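PDB 3LLZ: agglutinin alpha chain from Maclura pomifera, which binds D-galactose and recognises the T-antigen disaccharide Gal-beta-1,3-GalNAc as a jacalin-family lectin built from alpha and beta chains. Local coordinates for residues G7-I12 with V30-N35; N16-S21 with T49-V54; E22-G27 with Y78-S83; E63-V68 with L84-N89. All blocks are in the same frame, centred on the assembly; numbering follows the deposited sequence.

The four contacts join the strands of a jacalin-type beta-prism, an all-antiparallel fold of three sheets. Interactions 1 and 2 lie in the sheet ordered 37-40, 25-34, 11-19, 52-57, sharing strand 11-19, with centres about 22 Å apart. Interaction 4 pairs strands 65-75 and 78-88 of a second sheet. Interaction 3 bridges the two sheets at the sugar-binding end, about 10 Å from interaction 2 and 24 Å from interaction 1 (centre to centre). Along the chain, interactions 1, 2 and 3 interleave; 1 and 2 close before 4 opens, whereas 3 crosses 4, sharing strand 78-88. Ile12 CD1 to Ile65 CD1 (3.8 Å) and Phe17 CE2 to Phe86 CE1 (3.8 Å) bind the sheets through a common core.

Interaction 1: G7-I12 with V30-N35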
# COMPACT_ATOMS: atom_id res chain seq x y z
N GLY A 7 -0.25 6.98 15.22
CA GLY A 7 0.50 6.39 14.13
C GLY A 7 -0.24 5.18 13.59
O GLY A 7 -1.43 5.00 13.86
N ALA A 8 0.47 4.34 12.84
CA ALA A 8 -0.14 3.16 12.24
C ALA A 8 0.26 1.84 12.88
O ALA A 8 1.38 1.68 13.36
CB ALA A 8 0.19 3.12 10.75
N TYR A 9 -0.68 0.89 12.87
CA TYR A 9 -0.46 -0.44 13.44
C TYR A 9 -1.03 -1.47 12.46
O TYR A 9 -1.19 -1.17 11.28
CB TYR A 9 -1.14 -0.53 14.81
CG TYR A 9 -0.65 0.53 15.77
CD1 TYR A 9 -1.11 1.84 15.69
CD2 TYR A 9 0.35 0.25 16.71
CE1 TYR A 9 -0.60 2.85 16.50
CE2 TYR A 9 0.87 1.25 17.53
CZ TYR A 9 0.39 2.55 17.42
OH TYR A 9 0.91 3.55 18.22
N THR A 10 -1.33 -2.68 12.93
CA THR A 10 -1.86 -3.68 12.01
C THR A 10 -3.33 -4.03 12.22
O THR A 10 -3.85 -4.96 11.61
CB THR A 10 -1.02 -4.97 12.03
OG1 THR A 10 -0.89 -5.45 13.37
CG2 THR A 10 0.38 -4.70 11.46
N GLY A 11 -4.01 -3.27 13.07
CA GLY A 11 -5.41 -3.53 13.32
C GLY A 11 -5.90 -2.89 14.60
O GLY A 11 -5.13 -2.23 15.30
N ILE A 12 -7.17 -3.09 14.91
CA ILE A 12 -7.76 -2.53 16.13
C ILE A 12 -8.35 -3.64 16.99
O ILE A 12 -9.10 -4.48 16.51
CB ILE A 12 -8.89 -1.54 15.81
CG1 ILE A 12 -8.35 -0.40 14.93
CG2 ILE A 12 -9.47 -0.99 17.10
CD1 ILE A 12 -9.39 0.62 14.55
N VAL A 30 -6.89 3.90 22.42
CA VAL A 30 -7.06 2.77 21.54
C VAL A 30 -6.05 1.66 21.80
O VAL A 30 -4.87 1.92 22.04
CB VAL A 30 -6.92 3.21 20.07
CG1 VAL A 30 -7.11 2.03 19.13
CG2 VAL A 30 -7.92 4.31 19.76
N THR A 31 -6.52 0.42 21.77
CA THR A 31 -5.65 -0.73 21.91
C THR A 31 -5.59 -1.31 20.51
O THR A 31 -6.59 -1.80 19.98
CB THR A 31 -6.22 -1.78 22.88
OG1 THR A 31 -6.29 -1.23 24.19
CG2 THR A 31 -5.31 -3.01 22.90
N TYR A 32 -4.42 -1.20 19.89
CA TYR A 32 -4.22 -1.69 18.54
C TYR A 32 -3.69 -3.09 18.54
O TYR A 32 -3.35 -3.65 19.59
CB TYR A 32 -3.19 -0.82 17.82
CG TYR A 32 -3.58 0.61 17.65
CD1 TYR A 32 -4.38 1.01 16.58
CD2 TYR A 32 -3.19 1.58 18.57
CE1 TYR A 32 -4.78 2.33 16.43
CE2 TYR A 32 -3.58 2.91 18.43
CZ TYR A 32 -4.38 3.27 17.36
OH TYR A 32 -4.81 4.57 17.23
N ASP A 33 -3.65 -3.68 17.35
CA ASP A 33 -3.03 -4.97 17.20
C ASP A 33 -1.71 -4.57 16.57
O ASP A 33 -1.68 -3.71 15.68
CB ASP A 33 -3.77 -5.90 16.24
CG ASP A 33 -2.98 -7.17 15.96
OD1 ASP A 33 -2.29 -7.25 14.92
OD2 ASP A 33 -3.04 -8.09 16.80
N LEU A 34 -0.62 -5.13 17.07
CA LEU A 34 0.68 -4.84 16.49
C LEU A 34 1.30 -6.19 16.20
O LEU A 34 1.86 -6.84 17.09
CB LEU A 34 1.57 -4.04 17.45
CG LEU A 34 2.96 -3.72 16.89
CD1 LEU A 34 2.83 -2.98 15.56
CD2 LEU A 34 3.75 -2.89 17.89
N ASN A 35 1.16 -6.62 14.95
CA ASN A 35 1.70 -7.90 14.50
C ASN A 35 1.27 -9.07 15.38
O ASN A 35 2.09 -9.90 15.78
CB ASN A 35 3.23 -7.79 14.45
CG ASN A 35 3.69 -6.63 13.58
OD1 ASN A 35 4.45 -5.76 14.02
ND2 ASN A 35 3.20 -6.59 12.35
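Tyr9 and Tyr32 lie ring on ring in an offset stack, their centroids 4.0 Å apart and their planes at only 11°. Followed outward, Tyr9 begins with CB resting 3.3 Å from the carbonyl oxygen of Asp33. Its CG lies anti to the carbonyl carbon (chi1 -57°), which carries the ring over Tyr32: Tyr9 CG faces the CB and CG of that residue, CD1 comes to 3.4 Å from Tyr32 CG, and CE1 passes over CD2 and CE2. On the other flank, Tyr9 CD2 touches Leu34 CD1. At the tip, Tyr9 OH bonds to the backbone oxygen of Asp6, while Tyr32 OH bonds to the Asp6 carboxylate, so one residue engages both phenols. The second face of Tyr32 is filled by Val30 CG1, and Gly11 O lies at its edge.

Thr10 is the polar counterpart. Its OG1 donates to Asp33 OD1 at 2.8 Å, approaching on the anti side of the carboxylate, and accepts from Asn35 N, also at 2.8 Å. Asp33 is further tied by a salt bridge from OD2 to Arg13. Thr10 N donates to Asp33 O (3.0 Å), and Asp33 N to Gly11 O (2.9 Å). Thr10 and Gly11 both face Asp33, as in a classic beta bulge, though the Gly11 pairing is bent.

Beyond it, Ile12 pairs with Tyr32 in the hairpin of strands 11-19 and 25-34. Ile12 and Val30 pack against Phe116 of strand 110-120, Leu34 meets Phe39 of strand 37-40, and Leu34 also packs on Leu34 of a second subunit.

Interaction 2: N16-S21 with T49-V54; sequences NFEYNS and TGFKPV
Gly50 and Phe51 bring the loop before strand 52-54 against Glu18 and Asn20. Water links the same region: one molecule accepts from Asn20 ND2 and donates to Thr49 O, and another donates to Glu18 OE2 while accepting from Phe51 N. Phe51 crosses Glu18 at about a right angle, with Phe51 CB 3.3 Å from Glu18 CB and Phe51 CD2 3.5 Å from Glu18 OE1; that oxygen accepts from Gly27 N. Phe51 CD1 touches Asn20 CB and, at the ring edge, Tyr19 C.

Lys52 begins the regular pairing. Its N donates to Tyr19 O at 2.9 Å, and its O accepts from Tyr19 N, making a hydrogen-bonded antiparallel pair. Lys52 CB lies over one face of the Tyr19 ring in a CH-pi contact, 4.0 Å from the centroid. The chain then bends at chi3 (70°) and chi4 (-64°), turning NZ back to donate to Tyr19 OH at 2.7 Å, so a single side chain meets both ring face and hydroxyl.

Within this chain strand 52-57 is an outermost strand of a four-stranded sheet of the beta-prism, flanking strand 11-19; their parts 52-54 and 16-19 run 151° apart in N-to-C direction. Pro53 follows opposite Glu18 in a non-hydrogen-bonded pair, and its O accepts from a water that also reaches Tyr19 OH.

Val54 closes the run with reciprocal backbone bonds: Val54 N donates to Phe17 O at 2.9 Å and Phe17 N to Val54 O at 3.1 Å. Val54 CG1 lies over the Phe17 ring face and also reaches the edge of Tyr19; both rings meet Tyr96 as well.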
# COMPACT_ATOMS: atom_id res chain seq x y z
N ASN A 16 -11.60 2.63 23.66
CA ASN A 16 -12.24 3.15 24.86
C ASN A 16 -12.31 4.66 24.73
O ASN A 16 -11.33 5.31 24.38
CB ASN A 16 -11.43 2.77 26.10
CG ASN A 16 -11.18 1.28 26.19
OD1 ASN A 16 -12.07 0.47 25.94
ND2 ASN A 16 -9.96 0.91 26.56
N PHE A 17 -13.49 5.22 24.99
CA PHE A 17 -13.64 6.66 24.92
C PHE A 17 -14.76 7.15 25.82
O PHE A 17 -15.59 6.36 26.27
CB PHE A 17 -13.87 7.11 23.46
CG PHE A 17 -15.16 6.63 22.86
CD1 PHE A 17 -16.30 7.43 22.91
CD2 PHE A 17 -15.23 5.41 22.20
CE1 PHE A 17 -17.50 7.01 22.31
CE2 PHE A 17 -16.42 4.99 21.59
CZ PHE A 17 -17.55 5.79 21.65
N GLU A 18 -14.75 8.45 26.08
CA GLU A 18 -15.75 9.07 26.94
C GLU A 18 -16.76 9.85 26.12
O GLU A 18 -16.47 10.29 25.01
CB GLU A 18 -15.07 10.05 27.91
CG GLU A 18 -14.05 9.44 28.84
CD GLU A 18 -13.32 10.50 29.63
OE1 GLU A 18 -12.76 11.42 28.99
OE2 GLU A 18 -13.29 10.41 30.87
N TYR A 19 -17.95 10.03 26.68
CA TYR A 19 -18.98 10.79 26.02
C TYR A 19 -19.91 11.38 27.07
O TYR A 19 -20.04 10.84 28.17
CB TYR A 19 -19.77 9.91 25.03
CG TYR A 19 -20.62 8.84 25.68
CD1 TYR A 19 -21.94 9.10 26.04
CD2 TYR A 19 -20.10 7.58 25.94
CE1 TYR A 19 -22.73 8.12 26.63
CE2 TYR A 19 -20.88 6.59 26.53
CZ TYR A 19 -22.19 6.86 26.88
OH TYR A 19 -22.96 5.89 27.47
N ASN A 20 -20.54 12.49 26.73
CA ASN A 20 -21.47 13.16 27.63
C ASN A 20 -22.70 13.50 26.80
O ASN A 20 -22.63 14.29 25.86
CB ASN A 20 -20.84 14.44 28.19
CG ASN A 20 -21.71 15.12 29.22
OD1 ASN A 20 -22.89 15.38 28.99
ND2 ASN A 20 -21.12 15.43 30.38
N SER A 21 -23.83 12.89 27.15
CA SER A 21 -25.08 13.09 26.43
C SER A 21 -25.53 14.54 26.31
O SER A 21 -26.46 14.84 25.57
CB SER A 21 -26.19 12.26 27.09
OG SER A 21 -25.87 10.88 27.07
N THR A 49 -13.64 16.13 33.59
CA THR A 49 -14.30 14.87 33.94
C THR A 49 -15.81 14.99 33.75
O THR A 49 -16.29 15.94 33.12
CB THR A 49 -14.02 14.49 35.41
OG1 THR A 49 -14.56 15.50 36.27
CG2 THR A 49 -12.53 14.36 35.66
N GLY A 50 -16.55 14.03 34.29
CA GLY A 50 -17.99 14.06 34.17
C GLY A 50 -18.54 13.29 32.98
O GLY A 50 -19.70 13.45 32.61
N PHE A 51 -17.69 12.47 32.37
CA PHE A 51 -18.09 11.68 31.21
C PHE A 51 -18.52 10.26 31.57
O PHE A 51 -18.27 9.77 32.67
CB PHE A 51 -16.92 11.56 30.23
CG PHE A 51 -16.50 12.85 29.60
CD1 PHE A 51 -17.19 13.38 28.52
CD2 PHE A 51 -15.39 13.53 30.09
CE1 PHE A 51 -16.78 14.57 27.92
CE2 PHE A 51 -14.96 14.72 29.49
CZ PHE A 51 -15.66 15.24 28.41
N LYS A 52 -19.16 9.61 30.60
CA LYS A 52 -19.58 8.23 30.74
C LYS A 52 -18.63 7.48 29.81
O LYS A 52 -18.45 7.89 28.66
CB LYS A 52 -21.02 8.04 30.26
CG LYS A 52 -22.04 8.90 30.97
CD LYS A 52 -23.44 8.69 30.41
CE LYS A 52 -24.00 7.32 30.76
NZ LYS A 52 -23.22 6.20 30.16
N PRO A 53 -17.97 6.43 30.30
CA PRO A 53 -17.06 5.72 29.40
C PRO A 53 -17.70 4.54 28.67
O PRO A 53 -18.66 3.94 29.13
CB PRO A 53 -15.93 5.26 30.33
CG PRO A 53 -16.03 6.20 31.49
CD PRO A 53 -17.51 6.28 31.69
N VAL A 54 -17.14 4.23 27.50
CA VAL A 54 -17.60 3.11 26.70
C VAL A 54 -16.36 2.36 26.27
O VAL A 54 -15.37 2.96 25.85
CB VAL A 54 -18.38 3.58 25.45
CG1 VAL A 54 -17.60 4.65 24.73
CG2 VAL A 54 -18.63 2.39 24.52
O HOH W 1 -15.01 11.55 33.09
O HOH W 2 -21.29 3.29 28.42
O HOH W 3 -18.08 15.64 30.94

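Interaction 3: E22-G27 with Y78-S83; sequences ETAIGG and YTVIRS. With NGA (2-acetamido-2-deoxy-beta-D-galactopyranose), chain C; GAL (beta-D-galactopyranose), chain B.
Arg82 turns the edge of its guanidinium toward the backbone of Thr23 and grips one carbonyl oxygen with two nitrogens. Arg82 NE donates to Thr23 O at 2.9 Å and Arg82 NH2 to the same oxygen at 3.0 Å, the acceptor lying only 3° out of the guanidinium plane. The two donors use the oxygen differently: NH2 arrives in the carbonyl plane on a lone pair, whereas NE is tilted 23° from it. A bend at chi3 (66°) folds the chain back from a CB that points away overall, and this return brings the guanidinium side-on to the loop.

The Ala24 methyl points toward strand 78-83. Its CB rests 3.3 Å from Ile81 O and 3.6 Å from Val80 CG2, touching both. The same carbonyl, Ile81 O, accepts from Ile25 N at 3.0 Å. Ile25 and Ile81 cross at a slant, with Ile25 CG1 touching Ile81 CG2 at 4.0 Å; both side chains also pack on Leu124 of strand 124-132.

Earlier in strand 78-83, Tyr78 faces the sugar. NGA C5 sits above the centre of its ring, with Tyr78 CD2 3.6 Å from that carbon, while GAL O5 lies at the ring edge. The N-acetylgalactosamine is also hydrogen-bonded to Asp125 OD1 and to the backbone nitrogens of Gly1, Tyr122 and Trp123. Val80 packs on Trp123 and Asp125, and Thr23 on Trp123, so the junction of the two sheets adjoins the galactose-type pocket of a jacalin-related lectin, where an aromatic ring stacks on the sugar beside the amino-terminal glycine.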
# COMPACT_ATOMS: atom_id res chain seq x y z
N GLU A 22 -24.88 15.44 27.04
CA GLU A 22 -25.24 16.85 26.99
C GLU A 22 -24.21 17.69 26.25
O GLU A 22 -24.54 18.76 25.73
CB GLU A 22 -25.42 17.39 28.41
CG GLU A 22 -26.39 16.59 29.27
CD GLU A 22 -27.80 16.57 28.70
OE1 GLU A 22 -28.64 15.82 29.24
OE2 GLU A 22 -28.07 17.30 27.73
N THR A 23 -22.98 17.20 26.18
CA THR A 23 -21.92 17.95 25.50
C THR A 23 -21.34 17.25 24.27
O THR A 23 -21.88 17.38 23.17
CB THR A 23 -20.77 18.29 26.48
OG1 THR A 23 -20.31 17.09 27.12
CG2 THR A 23 -21.26 19.27 27.54
N ALA A 24 -20.25 16.52 24.46
CA ALA A 24 -19.61 15.85 23.33
C ALA A 24 -18.69 14.72 23.76
O ALA A 24 -18.70 14.29 24.91
CB ALA A 24 -18.82 16.88 22.52
N ILE A 25 -17.91 14.23 22.80
CA ILE A 25 -16.97 13.15 23.07
C ILE A 25 -15.80 13.70 23.88
O ILE A 25 -15.36 14.84 23.66
CB ILE A 25 -16.42 12.56 21.74
CG1 ILE A 25 -17.57 12.00 20.90
CG2 ILE A 25 -15.39 11.46 22.03
CD1 ILE A 25 -18.40 10.94 21.59
N GLY A 26 -15.31 12.89 24.81
CA GLY A 26 -14.19 13.30 25.64
C GLY A 26 -12.89 12.63 25.21
O GLY A 26 -12.54 12.64 24.03
N GLY A 27 -12.19 12.04 26.17
CA GLY A 27 -10.93 11.39 25.87
C GLY A 27 -11.08 10.04 25.20
O GLY A 27 -12.18 9.49 25.11
N TYR A 78 -16.75 25.94 20.83
CA TYR A 78 -15.73 25.13 20.17
C TYR A 78 -16.36 24.08 19.27
O TYR A 78 -17.29 23.40 19.67
CB TYR A 78 -14.84 24.44 21.21
CG TYR A 78 -13.90 25.37 21.94
CD1 TYR A 78 -14.21 25.85 23.22
CD2 TYR A 78 -12.71 25.79 21.36
CE1 TYR A 78 -13.34 26.71 23.90
CE2 TYR A 78 -11.84 26.65 22.02
CZ TYR A 78 -12.16 27.10 23.29
OH TYR A 78 -11.28 27.94 23.94
N THR A 79 -15.83 23.94 18.05
CA THR A 79 -16.34 22.94 17.12
C THR A 79 -15.69 21.62 17.48
O THR A 79 -14.47 21.47 17.37
CB THR A 79 -16.00 23.31 15.66
OG1 THR A 79 -16.54 24.59 15.35
CG2 THR A 79 -16.58 22.27 14.71
N VAL A 80 -16.50 20.67 17.91
CA VAL A 80 -15.98 19.38 18.35
C VAL A 80 -16.81 18.20 17.86
O VAL A 80 -17.88 18.38 17.27
CB VAL A 80 -15.93 19.31 19.89
CG1 VAL A 80 -14.99 20.38 20.42
CG2 VAL A 80 -17.33 19.50 20.47
N ILE A 81 -16.29 17.00 18.09
CA ILE A 81 -16.99 15.78 17.71
C ILE A 81 -17.96 15.52 18.85
O ILE A 81 -17.55 15.23 19.98
CB ILE A 81 -16.02 14.59 17.54
CG1 ILE A 81 -15.05 14.85 16.38
CG2 ILE A 81 -16.80 13.32 17.25
CD1 ILE A 81 -14.18 16.05 16.55
N ARG A 82 -19.25 15.65 18.57
CA ARG A 82 -20.27 15.47 19.59
C ARG A 82 -20.81 14.06 19.72
O ARG A 82 -21.35 13.69 20.77
CB ARG A 82 -21.43 16.44 19.34
CG ARG A 82 -20.99 17.88 19.19
CD ARG A 82 -22.16 18.82 19.39
NE ARG A 82 -22.65 18.75 20.77
CZ ARG A 82 -23.76 19.36 21.19
NH1 ARG A 82 -24.48 20.09 20.35
NH2 ARG A 82 -24.12 19.26 22.46
N SER A 83 -20.67 13.27 18.67
CA SER A 83 -21.17 11.90 18.70
C SER A 83 -20.35 11.00 17.79
O SER A 83 -19.77 11.45 16.80
CB SER A 83 -22.64 11.87 18.26
OG SER A 83 -23.15 10.55 18.30
C1 NGA C . -9.69 23.81 25.30
C2 NGA C . -8.53 23.90 24.29
C3 NGA C . -9.10 24.38 22.96
C4 NGA C . -10.14 23.36 22.48
C5 NGA C . -11.25 23.28 23.54
C6 NGA C . -12.39 22.31 23.22
C7 NGA C . -6.24 24.49 24.78
C8 NGA C . -5.26 25.47 25.38
N2 NGA C . -7.53 24.84 24.78
O1 NGA C . -9.23 23.35 26.51
O3 NGA C . -8.06 24.61 21.97
O4 NGA C . -9.53 22.08 22.33
O5 NGA C . -10.70 22.89 24.83
O6 NGA C . -12.00 20.95 23.36
O7 NGA C . -5.84 23.42 24.32
C1 GAL B . -8.18 25.89 21.44
C2 GAL B . -6.75 25.59 20.91
C3 GAL B . -6.36 26.58 19.81
C4 GAL B . -7.46 26.74 18.75
C5 GAL B . -8.85 26.90 19.40
C6 GAL B . -9.98 26.86 18.39
O2 GAL B . -5.81 25.67 21.97
O3 GAL B . -5.15 26.19 19.19
O4 GAL B . -7.47 25.61 17.88
O5 GAL B . -9.08 25.83 20.34
O6 GAL B . -10.25 28.16 17.88

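Interaction 4: E63-V68 with L84-N89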
# COMPACT_ATOMS: atom_id res chain seq x y z
N GLU A 63 -13.64 -9.73 13.68
CA GLU A 63 -14.45 -8.52 13.69
C GLU A 63 -13.59 -7.29 13.46
O GLU A 63 -12.53 -7.13 14.07
CB GLU A 63 -15.18 -8.38 15.03
CG GLU A 63 -16.09 -7.15 15.09
CD GLU A 63 -16.81 -7.00 16.42
OE1 GLU A 63 -17.80 -6.23 16.46
OE2 GLU A 63 -16.40 -7.62 17.42
N TYR A 64 -14.05 -6.41 12.58
CA TYR A 64 -13.33 -5.18 12.28
C TYR A 64 -14.32 -4.09 11.90
O TYR A 64 -15.42 -4.36 11.44
CB TYR A 64 -12.33 -5.39 11.15
CG TYR A 64 -12.93 -6.08 9.95
CD1 TYR A 64 -13.06 -7.47 9.92
CD2 TYR A 64 -13.42 -5.35 8.87
CE1 TYR A 64 -13.67 -8.11 8.85
CE2 TYR A 64 -14.04 -5.98 7.80
CZ TYR A 64 -14.16 -7.36 7.80
OH TYR A 64 -14.80 -7.99 6.75
N ILE A 65 -13.90 -2.85 12.09
CA ILE A 65 -14.73 -1.69 11.78
C ILE A 65 -14.93 -1.50 10.28
O ILE A 65 -13.97 -1.53 9.51
CB ILE A 65 -14.08 -0.43 12.38
CG1 ILE A 65 -14.03 -0.56 13.91
CG2 ILE A 65 -14.84 0.82 11.95
CD1 ILE A 65 -13.18 0.49 14.60
N VAL A 66 -16.18 -1.29 9.87
CA VAL A 66 -16.47 -1.07 8.45
C VAL A 66 -17.01 0.34 8.21
O VAL A 66 -17.18 0.77 7.07
CB VAL A 66 -17.47 -2.11 7.90
CG1 VAL A 66 -16.88 -3.51 8.03
CG2 VAL A 66 -18.81 -2.00 8.62
N GLU A 67 -17.28 1.07 9.29
CA GLU A 67 -17.74 2.45 9.17
C GLU A 67 -17.66 3.22 10.48
O GLU A 67 -18.00 2.70 11.54
CB GLU A 67 -19.18 2.53 8.65
CG GLU A 67 -19.61 3.98 8.38
CD GLU A 67 -21.02 4.11 7.83
OE1 GLU A 67 -21.51 3.17 7.18
OE2 GLU A 67 -21.63 5.18 8.03
N VAL A 68 -17.20 4.46 10.38
CA VAL A 68 -17.15 5.35 11.53
C VAL A 68 -17.97 6.55 11.09
O VAL A 68 -17.79 7.07 9.99
CB VAL A 68 -15.71 5.83 11.85
CG1 VAL A 68 -15.75 6.83 13.01
CG2 VAL A 68 -14.83 4.65 12.20
N LEU A 84 -20.31 9.71 18.14
CA LEU A 84 -19.58 8.71 17.37
C LEU A 84 -20.34 7.39 17.32
O LEU A 84 -21.00 6.99 18.28
CB LEU A 84 -18.20 8.45 17.98
CG LEU A 84 -17.11 9.49 17.79
CD1 LEU A 84 -15.91 9.11 18.66
CD2 LEU A 84 -16.70 9.57 16.32
N THR A 85 -20.23 6.72 16.17
CA THR A 85 -20.85 5.42 15.97
C THR A 85 -19.83 4.56 15.25
O THR A 85 -19.25 4.99 14.25
CB THR A 85 -22.11 5.52 15.09
OG1 THR A 85 -23.10 6.32 15.75
CG2 THR A 85 -22.69 4.13 14.84
N PHE A 86 -19.60 3.36 15.76
CA PHE A 86 -18.66 2.44 15.13
C PHE A 86 -19.39 1.19 14.67
O PHE A 86 -19.89 0.43 15.49
CB PHE A 86 -17.54 2.04 16.09
CG PHE A 86 -16.59 3.15 16.44
CD1 PHE A 86 -16.84 3.99 17.52
CD2 PHE A 86 -15.45 3.37 15.67
CE1 PHE A 86 -15.96 5.03 17.83
CE2 PHE A 86 -14.57 4.41 15.97
CZ PHE A 86 -14.83 5.24 17.06
N LYS A 87 -19.46 1.00 13.36
CA LYS A 87 -20.13 -0.17 12.80
C LYS A 87 -19.07 -1.18 12.38
O LYS A 87 -18.11 -0.83 11.70
CB LYS A 87 -20.96 0.24 11.59
CG LYS A 87 -21.68 -0.92 10.90
CD LYS A 87 -22.42 -0.45 9.67
CE LYS A 87 -23.01 -1.61 8.89
NZ LYS A 87 -23.68 -1.15 7.64
N THR A 88 -19.23 -2.43 12.81
CA THR A 88 -18.29 -3.47 12.42
C THR A 88 -19.04 -4.44 11.52
O THR A 88 -20.22 -4.24 11.24
CB THR A 88 -17.72 -4.25 13.63
OG1 THR A 88 -18.75 -5.08 14.19
CG2 THR A 88 -17.22 -3.28 14.69
N ASN A 89 -18.35 -5.47 11.06
CA ASN A 89 -18.98 -6.46 10.20
C ASN A 89 -19.90 -7.36 11.02
O ASN A 89 -20.65 -8.16 10.47
CB ASN A 89 -17.91 -7.29 9.49
CG ASN A 89 -16.94 -7.96 10.45
OD1 ASN A 89 -16.46 -7.34 11.40
ND2 ASN A 89 -16.65 -9.23 10.20
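Glu63 and Thr88 form the buried polar end of this contact: Thr88 OG1 donates to Glu63 OE1 at 2.7 Å, using the anti lone pair of the carboxylate. Glu63 is extended, its CG anti to the backbone N (chi1 -178°), which carries OE1 to the hydroxyl; Tyr93 OH bonds to the same oxygen, and OE2 accepts from Glu59 N. Next to Glu63 and Thr88, the Asn89 amide stacks over the Tyr64 ring, planes 23° apart, and Asn89 OD1 accepts from Tyr64 N at 2.8 Å; its ND2 bonds to Ser62 O. Ile65 CD1 and Val68 CG2 both reach Phe86 CD2 at 3.8 Å, forming the apolar side, where Ile113 of strand 110-120 packs on Ile65 and Val68.

All belong to the hairpin of strands 65-75 and 78-88, whose parts 65-68 and 84-88 run antiparallel at 153°. A classic beta bulge interrupts it: Val66 N (2.7 Å) and Glu67 N (3.2 Å) both donate to Lys87 O, shifting the register by one residue.

The outer side is looser. Lys87 is exposed and stretches over Val66 CG2 with its CG at 3.8 Å, while its NZ stays 4.9 Å from Glu67 OE1, not in contact.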